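Local coordinates for IPT/TIG domain-containing protein (Bacteroides thetaiotaomicron, PDB 3TC9), which is of uncertain function but probably takes part in nutrient binding, joining an immunoglobulin-like IPT/TIG domain to a six-bladed beta-propeller, at residues 185-190 / 207-212. Numbering follows the deposited sequence.
Sequences CWTHEA and NYILTR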
ATOM      1  N   CYS B 185     -16.974   7.331 -19.775  1.00 47.77           N
ATOM      2  CA  CYS B 185     -15.886   8.163 -19.300  1.00 48.01           C
ATOM      3  C   CYS B 185     -16.474   9.495 -18.809  1.00 51.61           C
ATOM      4  O   CYS B 185     -17.693   9.701 -18.872  1.00 50.30           O
ATOM      5  CB  CYS B 185     -14.748   8.337 -20.306  1.00 48.82           C
ATOM      6  SG  CYS B 185     -15.216   9.117 -21.870  1.00 54.25           S
ATOM      7  N   TRP B 186     -15.643  10.307 -18.171  1.00 47.90           N
ATOM      8  CA  TRP B 186     -16.094  11.514 -17.503  1.00 48.50           C
ATOM      9  C   TRP B 186     -15.319  12.714 -17.956  1.00 54.13           C
ATOM     10  O   TRP B 186     -14.133  12.602 -18.283  1.00 51.69           O
ATOM     11  CB  TRP B 186     -15.920  11.344 -15.982  1.00 46.13           C
ATOM     12  CG  TRP B 186     -16.637  10.144 -15.423  1.00 46.32           C
ATOM     13  CD1 TRP B 186     -16.188   8.852 -15.384  1.00 47.78           C
ATOM     14  CD2 TRP B 186     -17.944  10.131 -14.840  1.00 46.47           C
ATOM     15  NE1 TRP B 186     -17.136   8.036 -14.810  1.00 46.07           N
ATOM     16  CE2 TRP B 186     -18.227   8.794 -14.470  1.00 48.85           C
ATOM     17  CE3 TRP B 186     -18.909  11.121 -14.598  1.00 48.83           C
ATOM     18  CZ2 TRP B 186     -19.435   8.427 -13.870  1.00 48.06           C
ATOM     19  CZ3 TRP B 186     -20.098  10.751 -13.996  1.00 50.37           C
ATOM     20  CH2 TRP B 186     -20.344   9.422 -13.626  1.00 49.68           C
ATOM     21  N   THR B 187     -15.977  13.884 -17.923  1.00 52.16           N
ATOM     22  CA  THR B 187     -15.337  15.164 -18.204  1.00 52.32           C
ATOM     23  C   THR B 187     -14.437  15.442 -17.006  1.00 57.59           C
ATOM     24  O   THR B 187     -14.684  14.903 -15.912  1.00 54.85           O
ATOM     25  CB  THR B 187     -16.381  16.251 -18.448  1.00 53.74           C
ATOM     26  OG1 THR B 187     -17.249  16.298 -17.317  1.00 53.56           O
ATOM     27  CG2 THR B 187     -17.183  16.025 -19.716  1.00 49.28           C
ATOM     28  N   HIS B 188     -13.374  16.229 -17.207  1.00 57.54           N
ATOM     29  CA  HIS B 188     -12.413  16.514 -16.145  1.00 58.29           C
ATOM     30  C   HIS B 188     -13.070  16.986 -14.846  1.00 63.53           C
ATOM     31  O   HIS B 188     -12.630  16.568 -13.772  1.00 61.27           O
ATOM     32  CB  HIS B 188     -11.340  17.515 -16.591  1.00 60.38           C
ATOM     33  CG  HIS B 188     -10.199  17.595 -15.615  1.00 64.63           C
ATOM     34  ND1 HIS B 188      -9.907  18.771 -14.948  1.00 68.06           N
ATOM     35  CD2 HIS B 188      -9.377  16.618 -15.145  1.00 66.23           C
ATOM     36  CE1 HIS B 188      -8.911  18.485 -14.120  1.00 67.54           C
ATOM     37  NE2 HIS B 188      -8.577  17.197 -14.180  1.00 66.62           N
ATOM     38  N   GLU B 189     -14.125  17.817 -14.937  1.00 63.88           N
ATOM     39  CA  GLU B 189     -14.822  18.339 -13.759  1.00 66.00           C
ATOM     40  C   GLU B 189     -15.896  17.342 -13.224  1.00 69.68           C
ATOM     41  O   GLU B 189     -16.390  17.516 -12.107  1.00 68.77           O
ATOM     42  CB  GLU B 189     -15.416  19.733 -14.026  1.00 69.68           C
ATOM     43  CG  GLU B 189     -16.580  19.771 -15.009  1.00 84.61           C
ATOM     44  CD  GLU B 189     -16.325  19.558 -16.492  1.00102.73           C
ATOM     45  OE1 GLU B 189     -15.156  19.644 -16.941  1.00 89.64           O
ATOM     46  OE2 GLU B 189     -17.323  19.315 -17.208  1.00 95.47           O
ATOM     47  N   ALA B 190     -16.190  16.272 -14.004  1.00 66.32           N
ATOM     48  CA  ALA B 190     -17.157  15.199 -13.732  1.00 64.85           C
ATOM     49  C   ALA B 190     -18.603  15.732 -13.660  1.00 68.70           C
ATOM     50  O   ALA B 190     -19.474  15.092 -13.073  1.00 68.29           O
ATOM     51  CB  ALA B 190     -16.788  14.432 -12.464  1.00 64.62           C
ATOM     52  N   ASN B 207     -21.096   9.535 -29.553  1.00 48.95           N
ATOM     53  CA  ASN B 207     -20.876   9.977 -28.178  1.00 48.75           C
ATOM     54  C   ASN B 207     -22.012  10.849 -27.677  1.00 55.28           C
ATOM     55  O   ASN B 207     -22.423  11.802 -28.327  1.00 56.28           O
ATOM     56  CB  ASN B 207     -19.533  10.717 -28.053  1.00 51.27           C
ATOM     57  CG  ASN B 207     -18.362   9.802 -28.316  1.00 65.49           C
ATOM     58  OD1 ASN B 207     -18.204   8.765 -27.665  1.00 58.33           O
ATOM     59  ND2 ASN B 207     -17.548  10.127 -29.307  1.00 52.54           N
ATOM     60  N   TYR B 208     -22.540  10.467 -26.525  1.00 53.53           N
ATOM     61  CA  TYR B 208     -23.627  11.123 -25.814  1.00 55.70           C
ATOM     62  C   TYR B 208     -23.104  11.645 -24.500  1.00 62.45           C
ATOM     63  O   TYR B 208     -22.209  11.035 -23.917  1.00 60.53           O
ATOM     64  CB  TYR B 208     -24.797  10.144 -25.558  1.00 56.51           C
ATOM     65  CG  TYR B 208     -25.487   9.641 -26.806  1.00 58.23           C
ATOM     66  CD1 TYR B 208     -25.048   8.484 -27.451  1.00 59.88           C
ATOM     67  CD2 TYR B 208     -26.599  10.296 -27.325  1.00 59.49           C
ATOM     68  CE1 TYR B 208     -25.690   8.004 -28.590  1.00 62.43           C
ATOM     69  CE2 TYR B 208     -27.252   9.823 -28.462  1.00 60.75           C
ATOM     70  CZ  TYR B 208     -26.793   8.678 -29.093  1.00 68.33           C
ATOM     71  OH  TYR B 208     -27.408   8.217 -30.230  1.00 68.08           O
ATOM     72  N   ILE B 209     -23.678  12.748 -24.018  1.00 63.05           N
ATOM     73  CA  ILE B 209     -23.308  13.357 -22.747  1.00 63.99           C
ATOM     74  C   ILE B 209     -24.530  13.320 -21.792  1.00 68.81           C
ATOM     75  O   ILE B 209     -25.654  13.619 -22.201  1.00 69.85           O
ATOM     76  CB  ILE B 209     -22.709  14.776 -22.981  1.00 68.95           C
ATOM     77  CG1 ILE B 209     -21.910  15.273 -21.786  1.00 69.30           C
ATOM     78  CG2 ILE B 209     -23.701  15.821 -23.530  1.00 72.38           C
ATOM     79  CD1 ILE B 209     -20.742  16.209 -22.173  1.00 81.37           C
ATOM     80  N   LEU B 210     -24.316  12.832 -20.565  1.00 64.54           N
ATOM     81  CA  LEU B 210     -25.349  12.750 -19.531  1.00 64.32           C
ATOM     82  C   LEU B 210     -24.951  13.678 -18.404  1.00 68.83           C
ATOM     83  O   LEU B 210     -23.952  13.447 -17.725  1.00 69.17           O
ATOM     84  CB  LEU B 210     -25.577  11.310 -19.017  1.00 63.09           C
ATOM     85  CG  LEU B 210     -26.266  10.304 -19.945  1.00 67.42           C
ATOM     86  CD1 LEU B 210     -26.241   8.947 -19.352  1.00 66.39           C
ATOM     87  CD2 LEU B 210     -27.717  10.638 -20.159  1.00 71.39           C
ATOM     88  N   THR B 211     -25.705  14.758 -18.254  1.00 65.26           N
ATOM     89  CA  THR B 211     -25.519  15.819 -17.265  1.00 64.92           C
ATOM     90  C   THR B 211     -25.769  15.308 -15.812  1.00 65.60           C
ATOM     91  O   THR B 211     -26.705  14.539 -15.569  1.00 62.32           O
ATOM     92  CB  THR B 211     -26.431  17.004 -17.646  1.00 74.64           C
ATOM     93  OG1 THR B 211     -26.565  17.890 -16.538  1.00 82.29           O
ATOM     94  CG2 THR B 211     -27.816  16.566 -18.139  1.00 69.95           C
ATOM     95  N   ARG B 212     -24.913  15.757 -14.858  1.00 62.76           N
ATOM     96  CA  ARG B 212     -24.985  15.420 -13.422  1.00 62.29           C
ATOM     97  C   ARG B 212     -26.233  16.062 -12.784  1.00 70.24           C
ATOM     98  O   ARG B 212     -26.850  15.473 -11.890  1.00 69.26           O
ATOM     99  CB  ARG B 212     -23.706  15.887 -12.697  1.00 58.42           C
ATOM    100  CG  ARG B 212     -23.687  15.592 -11.195  1.00 64.23           C
ATOM    101  CD  ARG B 212     -22.438  16.120 -10.507  1.00 67.86           C
ATOM    102  NE  ARG B 212     -21.239  15.371 -10.891  1.00 65.96           N
ATOM    103  CZ  ARG B 212     -20.901  14.188 -10.393  1.00 70.50           C
ATOM    104  NH1 ARG B 212     -21.665  13.604  -9.478  1.00 55.69           N
ATOM    105  NH2 ARG B 212     -19.806  13.575 -10.812  1.00 57.85           N
TER
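Ala190 and Arg212 meet with their CA atoms 7.8 Å apart, while the backbones at Trp186 and Ile209 keep a CA spacing of 9.1 Å, because strands 181-186 and 205-211 are not direct neighbours: strand 192-197 runs between them, and the type I turn from Thr187 to Ala190 brings the first segment round to Arg212. The polar link is the side-on grip of Arg212 on one backbone oxygen. Its NE lies 2.8 Å and its NH2 2.7 Å from Ala190 O, both hydrogen bonds reaching the carbonyl from the same face, well bent at the hydrogens. The chain runs out with CG anti to the backbone N, then bends about the CG-CD bond (chi3 -70°), helping to turn the guanidinium edge to the carbonyl. NH2 also passes 3.5 Å from Ala190 CB and makes a salt bridge to Asp145. An alanine in place of Arg212 would probably leave Ala190 O without these two donors and Asp145 without its cationic mate. Farther along, Thr187 CG2 meets Ile209 CD1 at 4.3 Å in a light aliphatic contact. The Trp186 indole, bonded through NE1 to Ser143, stands across the Phe216 ring. The turn linking the first two strands is thus gripped by the residue following the third, at one end of a four-stranded antiparallel blade of the six-bladed beta-propeller.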